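Local coordinates for Tetur07g02040 (Tetranychus urticae, PDB 6BDJ), which probably catalyses the intradiol cleavage of catechol-type aromatic rings by molecular oxygen, using a bound ferric iron, at residues A[39-44]-A[230-236]; A[60-64]-A[174-180]. All blocks are in the same frame, centred on the assembly; numbering follows the deposited sequence.

Overall arrangement
From the N terminus, the chain first runs through 39-44, a loop ahead of strand 64-73, which pairs in interaction 1 with 230-236, close to the C-terminal end of the model. That contact closes a loop of 185 residues holding every strand of the sheet. Nested inside it, interaction 2 joins 60-64, the lead-in to strand 64-73, to 174-180, the end of helix 168-175 and the turn after it, across 109 intervening residues. The two lie on opposite sides of the chain's centre, about 29 Å between centres. Interaction 1 joins the two terminal parts to each other and to strand 157-166, its Gly43-Pro44 end near the iron site; interaction 2 ties the helix end to the start of strand 64-73.

Interaction 1: A[39-44]-A[230-236]; sequences EVGEGP and HRSNLMW
Glu39 and Glu42 reach from 39-44 to the C-terminal loop 230-236, which runs in roughly the same direction. In Glu39, CB packs on Leu234 CD1 at 3.3 Å, and CG lies farther from the same methyl. Beyond them the carboxylate splits its partners. Glu39 OE1 accepts a hydrogen bond from Ser232 OG (2.7 Å) on its syn side, and another from Ile161 N; Glu39 OE2 accepts from a water 2.6 Å away that also bonds His230 NE2 and Asn233 N. The carboxylate stands nearly perpendicular to the His230 ring, 83° between planes. Ser232 OG in turn accepts from Leu234 N, an ST turn. Glu42 is clasped twice: its N donates to Leu234 O (3.1 Å), and its OE1 accepts the Trp236 N-H, N to OE1 2.9 Å, almost straight (174°) but from above the carboxylate plane. CG anti to the backbone N (chi1 -172°) carries that group alongside Met235 and Trp236, where OE2 forms a salt bridge with Arg151. Pro44 CA makes a CH-pi contact over the Trp236 five-membered ring, 4.0 Å from its centroid, while Trp236 NE1 bonds Lys106 O. The Pro44 side chain lies about 6 Å from the bound Fe(III) ion. Buried Glu42 is probably ionised, Arg151 probably balancing the charge at OE2 while OE1 holds the backbone of 230-236.

Interaction 2: A[60-64]-A[174-180]; sequences RIGIR and IQSKSPY
Gly62 and Pro179 bring the two backbones nearest, CA to CA 6.1 Å, where the extended lead-in to strand 64-73 passes the turn that follows helix 168-175. A cis peptide bond precedes Pro179, and the proline ring is directed at the lead-in: its CD lies 3.8 Å from Gly62 CA, and its CG meets Ile61 CG1 at 4.1 Å. Tyr180 makes the polar link. Although its CB does not head for the other segment, its CG, anti to the carbonyl carbon (chi1 -60°), starts the ring on a course that carries the phenol end to Ile63. There Tyr180 OH accepts the Ile63 N-H (N to OH 3.0 Å), nearly straight (170°), and it is also hydrogen-bonded to Phe137 O, so two backbone groups grip one hydroxyl. Gly62 CA sits 3.5 Å from the same oxygen, Tyr180 OH. Ile63 meets the Tyr180 ring at its edge, CG1 lying in the ring plane 3.9 Å from CE2, whereas Ile174 CG2 lies over one face, offset toward the rim. The far end of Ile63 continues past the ring: CD1 rests 3.9 Å from Lys177 CB, near the aliphatic CD of that lysine, the two side chains crossing at about a right angle, and it also touches Ile174 CG2. Leu218 of strand 218-226 packs against Ile63 and Ile174. Within the turn, Lys177 N donates a hydrogen bond to Ile174 O. The side chain of Tyr180 is about 14 Å from the bound Fe(III) ion, so the contact lies away from the metal. Here the turn after helix 168-175 meets the start of strand 64-73: a buried tyrosine, bonded through its hydroxyl to the lead-in and to Phe137 just past strand 130-136, secures the turn against one end of the beta-sheet of this intradiol dioxygenase domain.

Interaction 1: A[39-44]-A[230-236]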
ATOM      1  N   GLU A  39       0.099  -8.902   8.933  1.00 54.88           N
ATOM      2  CA  GLU A  39      -0.210  -7.522   9.164  1.00 53.21           C
ATOM      3  C   GLU A  39       1.062  -6.743   9.438  1.00 51.91           C
ATOM      4  O   GLU A  39       2.074  -7.292   9.920  1.00 49.83           O
ATOM      5  CB  GLU A  39      -1.104  -7.385  10.383  1.00 56.53           C
ATOM      6  CG  GLU A  39      -2.517  -7.909  10.211  1.00 58.16           C
ATOM      7  CD  GLU A  39      -3.482  -7.214  11.158  1.00 60.17           C
ATOM      8  OE1 GLU A  39      -4.011  -6.112  10.814  1.00 57.86           O
ATOM      9  OE2 GLU A  39      -3.690  -7.777  12.245  1.00 64.18           O
ATOM     10  N   VAL A  40       1.011  -5.441   9.180  1.00 50.19           N
ATOM     11  CA  VAL A  40       2.179  -4.565   9.363  1.00 50.05           C
ATOM     12  C   VAL A  40       1.612  -3.245   9.852  1.00 50.14           C
ATOM     13  O   VAL A  40       0.510  -2.845   9.433  1.00 52.15           O
ATOM     14  CB  VAL A  40       2.913  -4.312   8.022  1.00 51.36           C
ATOM     15  CG1 VAL A  40       4.191  -3.526   8.267  1.00 51.54           C
ATOM     16  CG2 VAL A  40       3.273  -5.617   7.325  1.00 52.87           C
ATOM     17  N   GLY A  41       2.381  -2.542  10.679  1.00 49.03           N
ATOM     18  CA  GLY A  41       1.926  -1.285  11.280  1.00 49.71           C
ATOM     19  C   GLY A  41       1.463  -0.266  10.218  1.00 49.96           C
ATOM     20  O   GLY A  41       1.992  -0.202   9.117  1.00 50.27           O
ATOM     21  N   GLU A  42       0.454   0.505  10.575  1.00 51.03           N
ATOM     22  CA  GLU A  42      -0.154   1.493   9.685  1.00 49.70           C
ATOM     23  C   GLU A  42       0.794   2.618   9.306  1.00 49.59           C
ATOM     24  O   GLU A  42       0.671   3.222   8.224  1.00 48.02           O
ATOM     25  CB  GLU A  42      -1.341   2.106  10.406  1.00 50.58           C
ATOM     26  CG  GLU A  42      -2.202   3.010   9.568  1.00 49.61           C
ATOM     27  CD  GLU A  42      -3.483   3.323  10.302  1.00 52.18           C
ATOM     28  OE1 GLU A  42      -3.490   4.274  11.141  1.00 53.75           O
ATOM     29  OE2 GLU A  42      -4.474   2.591  10.048  1.00 53.41           O
ATOM     30  N   GLY A  43       1.704   2.921  10.227  1.00 48.09           N
ATOM     31  CA  GLY A  43       2.457   4.160  10.186  1.00 47.76           C
ATOM     32  C   GLY A  43       1.552   5.356  10.436  1.00 47.42           C
ATOM     33  O   GLY A  43       0.364   5.188  10.708  1.00 46.05           O
ATOM     34  N   PRO A  44       2.107   6.565  10.335  1.00 46.99           N
ATOM     35  CA  PRO A  44       1.418   7.786  10.748  1.00 48.83           C
ATOM     36  C   PRO A  44       0.554   8.495   9.724  1.00 47.42           C
ATOM     37  O   PRO A  44      -0.072   9.492  10.067  1.00 48.72           O
ATOM     38  CB  PRO A  44       2.580   8.720  11.147  1.00 51.55           C
ATOM     39  CG  PRO A  44       3.841   8.093  10.616  1.00 51.37           C
ATOM     40  CD  PRO A  44       3.472   6.848   9.871  1.00 49.34           C
ATOM     41  N   HIS A 230     -11.543 -10.391  12.416  1.00 85.71           N
ATOM     42  CA  HIS A 230     -10.413  -9.841  13.164  1.00 79.97           C
ATOM     43  C   HIS A 230     -10.593  -8.349  13.274  1.00 78.24           C
ATOM     44  O   HIS A 230     -10.950  -7.715  12.303  1.00 75.30           O
ATOM     45  CB  HIS A 230      -9.075 -10.157  12.500  1.00 78.19           C
ATOM     46  CG  HIS A 230      -7.883  -9.762  13.338  1.00 77.42           C
ATOM     47  ND1 HIS A 230      -7.639 -10.306  14.580  1.00 78.17           N
ATOM     48  CD2 HIS A 230      -6.885  -8.873  13.113  1.00 75.89           C
ATOM     49  CE1 HIS A 230      -6.545  -9.771  15.087  1.00 78.29           C
ATOM     50  NE2 HIS A 230      -6.067  -8.898  14.217  1.00 77.26           N
ATOM     51  N   ARG A 231     -10.416  -7.811  14.472  1.00 80.20           N
ATOM     52  CA  ARG A 231     -10.235  -6.376  14.642  1.00 79.31           C
ATOM     53  C   ARG A 231      -8.742  -6.143  14.782  1.00 72.78           C
ATOM     54  O   ARG A 231      -8.130  -6.598  15.763  1.00 72.13           O
ATOM     55  CB  ARG A 231     -10.950  -5.872  15.883  1.00 86.80           C
ATOM     56  CG  ARG A 231     -12.471  -5.854  15.796  1.00 92.93           C
ATOM     57  CD  ARG A 231     -13.086  -5.040  16.931  1.00 98.66           C
ATOM     58  NE  ARG A 231     -12.470  -5.356  18.234  1.00104.34           N
ATOM     59  CZ  ARG A 231     -12.998  -6.084  19.219  1.00110.11           C
ATOM     60  NH1 ARG A 231     -12.279  -6.283  20.328  1.00112.52           N
ATOM     61  NH2 ARG A 231     -14.223  -6.607  19.130  1.00114.77           N
ATOM     62  N   SER A 232      -8.152  -5.460  13.798  1.00 66.69           N
ATOM     63  CA  SER A 232      -6.729  -5.109  13.834  1.00 64.22           C
ATOM     64  C   SER A 232      -6.487  -4.136  14.992  1.00 64.85           C
ATOM     65  O   SER A 232      -7.384  -3.408  15.383  1.00 65.22           O
ATOM     66  CB  SER A 232      -6.294  -4.476  12.501  1.00 60.61           C
ATOM     67  OG  SER A 232      -4.890  -4.221  12.479  1.00 59.31           O
ATOM     68  N   ASN A 233      -5.292  -4.149  15.557  1.00 66.15           N
ATOM     69  CA  ASN A 233      -4.886  -3.143  16.552  1.00 71.18           C
ATOM     70  C   ASN A 233      -3.668  -2.369  16.032  1.00 70.79           C
ATOM     71  O   ASN A 233      -2.928  -1.746  16.809  1.00 71.84           O
ATOM     72  CB  ASN A 233      -4.630  -3.776  17.951  1.00 74.60           C
ATOM     73  CG  ASN A 233      -3.436  -4.724  17.980  1.00 76.06           C
ATOM     74  OD1 ASN A 233      -2.888  -5.119  16.945  1.00 77.85           O
ATOM     75  ND2 ASN A 233      -3.037  -5.107  19.182  1.00 78.13           N
ATOM     76  N   LEU A 234      -3.474  -2.391  14.716  1.00 67.85           N
ATOM     77  CA  LEU A 234      -2.263  -1.821  14.116  1.00 65.43           C
ATOM     78  C   LEU A 234      -2.436  -0.412  13.574  1.00 63.63           C
ATOM     79  O   LEU A 234      -1.514   0.145  12.956  1.00 62.25           O
ATOM     80  CB  LEU A 234      -1.707  -2.775  13.056  1.00 63.97           C
ATOM     81  CG  LEU A 234      -1.077  -3.993  13.756  1.00 66.68           C
ATOM     82  CD1 LEU A 234      -0.825  -5.114  12.776  1.00 67.77           C
ATOM     83  CD2 LEU A 234       0.249  -3.658  14.420  1.00 65.74           C
ATOM     84  N   MET A 235      -3.606   0.178  13.842  1.00 64.38           N
ATOM     85  CA  MET A 235      -3.883   1.554  13.486  1.00 64.84           C
ATOM     86  C   MET A 235      -2.975   2.438  14.347  1.00 65.58           C
ATOM     87  O   MET A 235      -2.612   2.046  15.448  1.00 65.39           O
ATOM     88  CB  MET A 235      -5.377   1.932  13.610  1.00 68.83           C
ATOM     89  CG  MET A 235      -6.118   1.494  14.870  1.00 75.57           C
ATOM     90  SD  MET A 235      -6.804  -0.191  14.964  1.00 79.79           S
ATOM     91  CE  MET A 235      -6.783  -0.839  13.302  1.00 76.18           C
ATOM     92  N   TRP A 236      -2.585   3.602  13.825  1.00 62.04           N
ATOM     93  CA  TRP A 236      -1.658   4.500  14.505  1.00 63.63           C
ATOM     94  C   TRP A 236      -2.154   5.010  15.849  1.00 68.21           C
ATOM     95  O   TRP A 236      -1.348   5.159  16.765  1.00 69.64           O
ATOM     96  CB  TRP A 236      -1.309   5.667  13.590  1.00 60.50           C
ATOM     97  CG  TRP A 236      -0.253   6.563  14.115  1.00 60.94           C
ATOM     98  CD1 TRP A 236      -0.443   7.767  14.689  1.00 62.37           C
ATOM     99  CD2 TRP A 236       1.157   6.298  14.183  1.00 59.79           C
ATOM    100  NE1 TRP A 236       0.762   8.314  15.077  1.00 64.42           N
ATOM    101  CE2 TRP A 236       1.759   7.413  14.804  1.00 62.26           C
ATOM    102  CE3 TRP A 236       1.967   5.234  13.763  1.00 58.52           C
ATOM    103  CZ2 TRP A 236       3.146   7.514  14.998  1.00 63.43           C
ATOM    104  CZ3 TRP A 236       3.350   5.323  13.955  1.00 60.22           C
ATOM    105  CH2 TRP A 236       3.926   6.461  14.573  1.00 62.81           C
TER
HETATM  106  O   HOH W   1      -4.040  -6.802  14.652  1.00 65.04           O

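Interaction 2: A[60-64]-A[174-180]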
ATOM      1  N   ARG A  60       0.917  13.469  -9.890  1.00 51.78           N
ATOM      2  CA  ARG A  60       2.198  12.907  -9.543  1.00 52.51           C
ATOM      3  C   ARG A  60       2.869  12.287 -10.756  1.00 57.31           C
ATOM      4  O   ARG A  60       2.213  11.785 -11.660  1.00 59.06           O
ATOM      5  CB  ARG A  60       2.044  11.858  -8.460  1.00 50.37           C
ATOM      6  CG  ARG A  60       1.503  12.413  -7.156  1.00 48.36           C
ATOM      7  CD  ARG A  60       2.422  13.444  -6.550  1.00 49.27           C
ATOM      8  NE  ARG A  60       1.956  14.825  -6.725  1.00 49.70           N
ATOM      9  CZ  ARG A  60       2.560  15.918  -6.234  1.00 49.59           C
ATOM     10  NH1 ARG A  60       3.701  15.827  -5.576  1.00 51.07           N
ATOM     11  NH2 ARG A  60       2.041  17.128  -6.450  1.00 50.68           N
ATOM     12  N   ILE A  61       4.190  12.320 -10.740  1.00 60.41           N
ATOM     13  CA  ILE A  61       5.003  11.856 -11.855  1.00 66.11           C
ATOM     14  C   ILE A  61       5.717  10.593 -11.409  1.00 66.96           C
ATOM     15  O   ILE A  61       6.187  10.513 -10.285  1.00 64.19           O
ATOM     16  CB  ILE A  61       6.007  12.947 -12.314  1.00 71.15           C
ATOM     17  CG1 ILE A  61       6.977  12.444 -13.384  1.00 76.54           C
ATOM     18  CG2 ILE A  61       6.776  13.554 -11.146  1.00 72.36           C
ATOM     19  CD1 ILE A  61       6.309  12.005 -14.667  1.00 78.95           C
ATOM     20  N   GLY A  62       5.793   9.610 -12.297  1.00 69.07           N
ATOM     21  CA  GLY A  62       6.550   8.399 -12.031  1.00 72.75           C
ATOM     22  C   GLY A  62       6.235   7.359 -13.078  1.00 75.96           C
ATOM     23  O   GLY A  62       5.854   7.714 -14.206  1.00 75.82           O
ATOM     24  N   ILE A  63       6.399   6.091 -12.710  1.00 76.49           N
ATOM     25  CA  ILE A  63       6.154   5.001 -13.638  1.00 81.16           C
ATOM     26  C   ILE A  63       4.850   4.344 -13.241  1.00 79.08           C
ATOM     27  O   ILE A  63       4.653   3.960 -12.092  1.00 79.18           O
ATOM     28  CB  ILE A  63       7.322   3.998 -13.703  1.00 84.84           C
ATOM     29  CG1 ILE A  63       8.521   4.696 -14.370  1.00 89.56           C
ATOM     30  CG2 ILE A  63       6.919   2.772 -14.521  1.00 87.01           C
ATOM     31  CD1 ILE A  63       9.853   3.975 -14.298  1.00 93.55           C
ATOM     32  N   ARG A  64       3.974   4.202 -14.221  1.00 82.17           N
ATOM     33  CA  ARG A  64       2.644   3.691 -13.995  1.00 82.85           C
ATOM     34  C   ARG A  64       2.676   2.249 -13.508  1.00 84.07           C
ATOM     35  O   ARG A  64       3.410   1.426 -14.062  1.00 88.39           O
ATOM     36  CB  ARG A  64       1.813   3.844 -15.267  1.00 88.12           C
ATOM     37  CG  ARG A  64       1.255   5.257 -15.414  1.00 90.60           C
ATOM     38  CD  ARG A  64       0.017   5.455 -14.543  1.00 90.32           C
ATOM     39  NE  ARG A  64      -1.055   4.574 -15.021  1.00 94.47           N
ATOM     40  CZ  ARG A  64      -1.519   3.462 -14.434  1.00 94.88           C
ATOM     41  NH1 ARG A  64      -2.463   2.765 -15.056  1.00 96.80           N
ATOM     42  NH2 ARG A  64      -1.082   3.031 -13.247  1.00 96.10           N
ATOM     43  N   ILE A 174      13.579  -0.133 -11.300  1.00107.44           N
ATOM     44  CA  ILE A 174      12.750   1.075 -11.316  1.00106.10           C
ATOM     45  C   ILE A 174      13.465   2.284 -10.702  1.00105.43           C
ATOM     46  O   ILE A 174      13.321   3.408 -11.198  1.00101.19           O
ATOM     47  CB  ILE A 174      11.364   0.840 -10.709  1.00102.16           C
ATOM     48  CG1 ILE A 174      10.560  -0.062 -11.666  1.00103.95           C
ATOM     49  CG2 ILE A 174      10.622   2.173 -10.519  1.00 98.35           C
ATOM     50  CD1 ILE A 174       9.213  -0.490 -11.153  1.00101.27           C
ATOM     51  N   GLN A 175      14.251   2.054  -9.663  1.00108.05           N
ATOM     52  CA  GLN A 175      14.972   3.155  -9.013  1.00111.13           C
ATOM     53  C   GLN A 175      16.079   3.720  -9.906  1.00115.72           C
ATOM     54  O   GLN A 175      16.499   4.847  -9.715  1.00118.80           O
ATOM     55  CB  GLN A 175      15.507   2.748  -7.618  1.00113.84           C
ATOM     56  CG  GLN A 175      16.948   3.203  -7.278  1.00120.47           C
ATOM     57  CD  GLN A 175      17.100   4.715  -7.079  1.00122.31           C
ATOM     58  OE1 GLN A 175      16.270   5.327  -6.415  1.00121.76           O
ATOM     59  NE2 GLN A 175      18.150   5.318  -7.677  1.00129.03           N
ATOM     60  N   SER A 176      16.545   2.949 -10.881  1.00119.01           N
ATOM     61  CA  SER A 176      17.503   3.472 -11.860  1.00124.79           C
ATOM     62  C   SER A 176      16.871   4.341 -12.954  1.00124.49           C
ATOM     63  O   SER A 176      17.611   4.966 -13.702  1.00129.18           O
ATOM     64  CB  SER A 176      18.322   2.357 -12.517  1.00129.83           C
ATOM     65  OG  SER A 176      17.510   1.539 -13.335  1.00130.06           O
ATOM     66  N   LYS A 177      15.537   4.390 -13.039  1.00118.72           N
ATOM     67  CA  LYS A 177      14.876   5.225 -14.031  1.00118.04           C
ATOM     68  C   LYS A 177      14.409   6.554 -13.434  1.00111.68           C
ATOM     69  O   LYS A 177      14.148   6.697 -12.214  1.00108.83           O
ATOM     70  CB  LYS A 177      13.707   4.483 -14.683  1.00119.05           C
ATOM     71  CG  LYS A 177      14.099   3.249 -15.472  1.00126.00           C
ATOM     72  CD  LYS A 177      12.989   2.813 -16.441  1.00127.95           C
ATOM     73  CE  LYS A 177      13.324   1.509 -17.168  1.00133.82           C
ATOM     74  NZ  LYS A 177      13.021   0.307 -16.336  1.00132.75           N
ATOM     75  N   SER A 178      14.274   7.525 -14.332  1.00110.29           N
ATOM     76  CA  SER A 178      13.715   8.818 -14.000  1.00105.02           C
ATOM     77  C   SER A 178      12.234   8.643 -13.673  1.00 97.60           C
ATOM     78  O   SER A 178      11.576   7.797 -14.266  1.00 99.01           O
ATOM     79  CB  SER A 178      13.903   9.789 -15.164  1.00109.28           C
ATOM     80  OG  SER A 178      13.178  10.985 -14.943  1.00105.25           O
ATOM     81  N   PRO A 179      11.690   9.379 -12.709  1.00 88.38           N
ATOM     82  CA  PRO A 179      12.372  10.339 -11.840  1.00 86.95           C
ATOM     83  C   PRO A 179      12.890   9.752 -10.531  1.00 85.67           C
ATOM     84  O   PRO A 179      13.336  10.503  -9.658  1.00 84.76           O
ATOM     85  CB  PRO A 179      11.256  11.318 -11.516  1.00 83.95           C
ATOM     86  CG  PRO A 179      10.041  10.454 -11.458  1.00 80.47           C
ATOM     87  CD  PRO A 179      10.260   9.281 -12.396  1.00 83.00           C
ATOM     88  N   TYR A 180      12.836   8.431 -10.380  1.00 86.36           N
ATOM     89  CA  TYR A 180      13.159   7.810  -9.078  1.00 86.23           C
ATOM     90  C   TYR A 180      14.629   7.994  -8.755  1.00 92.86           C
ATOM     91  O   TYR A 180      14.990   8.150  -7.593  1.00 94.53           O
ATOM     92  CB  TYR A 180      12.773   6.333  -9.051  1.00 83.90           C
ATOM     93  CG  TYR A 180      11.309   6.161  -9.276  1.00 78.84           C
ATOM     94  CD1 TYR A 180      10.414   6.301  -8.213  1.00 73.85           C
ATOM     95  CD2 TYR A 180      10.797   5.905 -10.561  1.00 80.01           C
ATOM     96  CE1 TYR A 180       9.075   6.197  -8.426  1.00 71.09           C
ATOM     97  CE2 TYR A 180       9.435   5.780 -10.764  1.00 77.57           C
ATOM     98  CZ  TYR A 180       8.586   5.922  -9.678  1.00 73.00           C
ATOM     99  OH  TYR A 180       7.226   5.807  -9.829  1.00 72.03           O
TER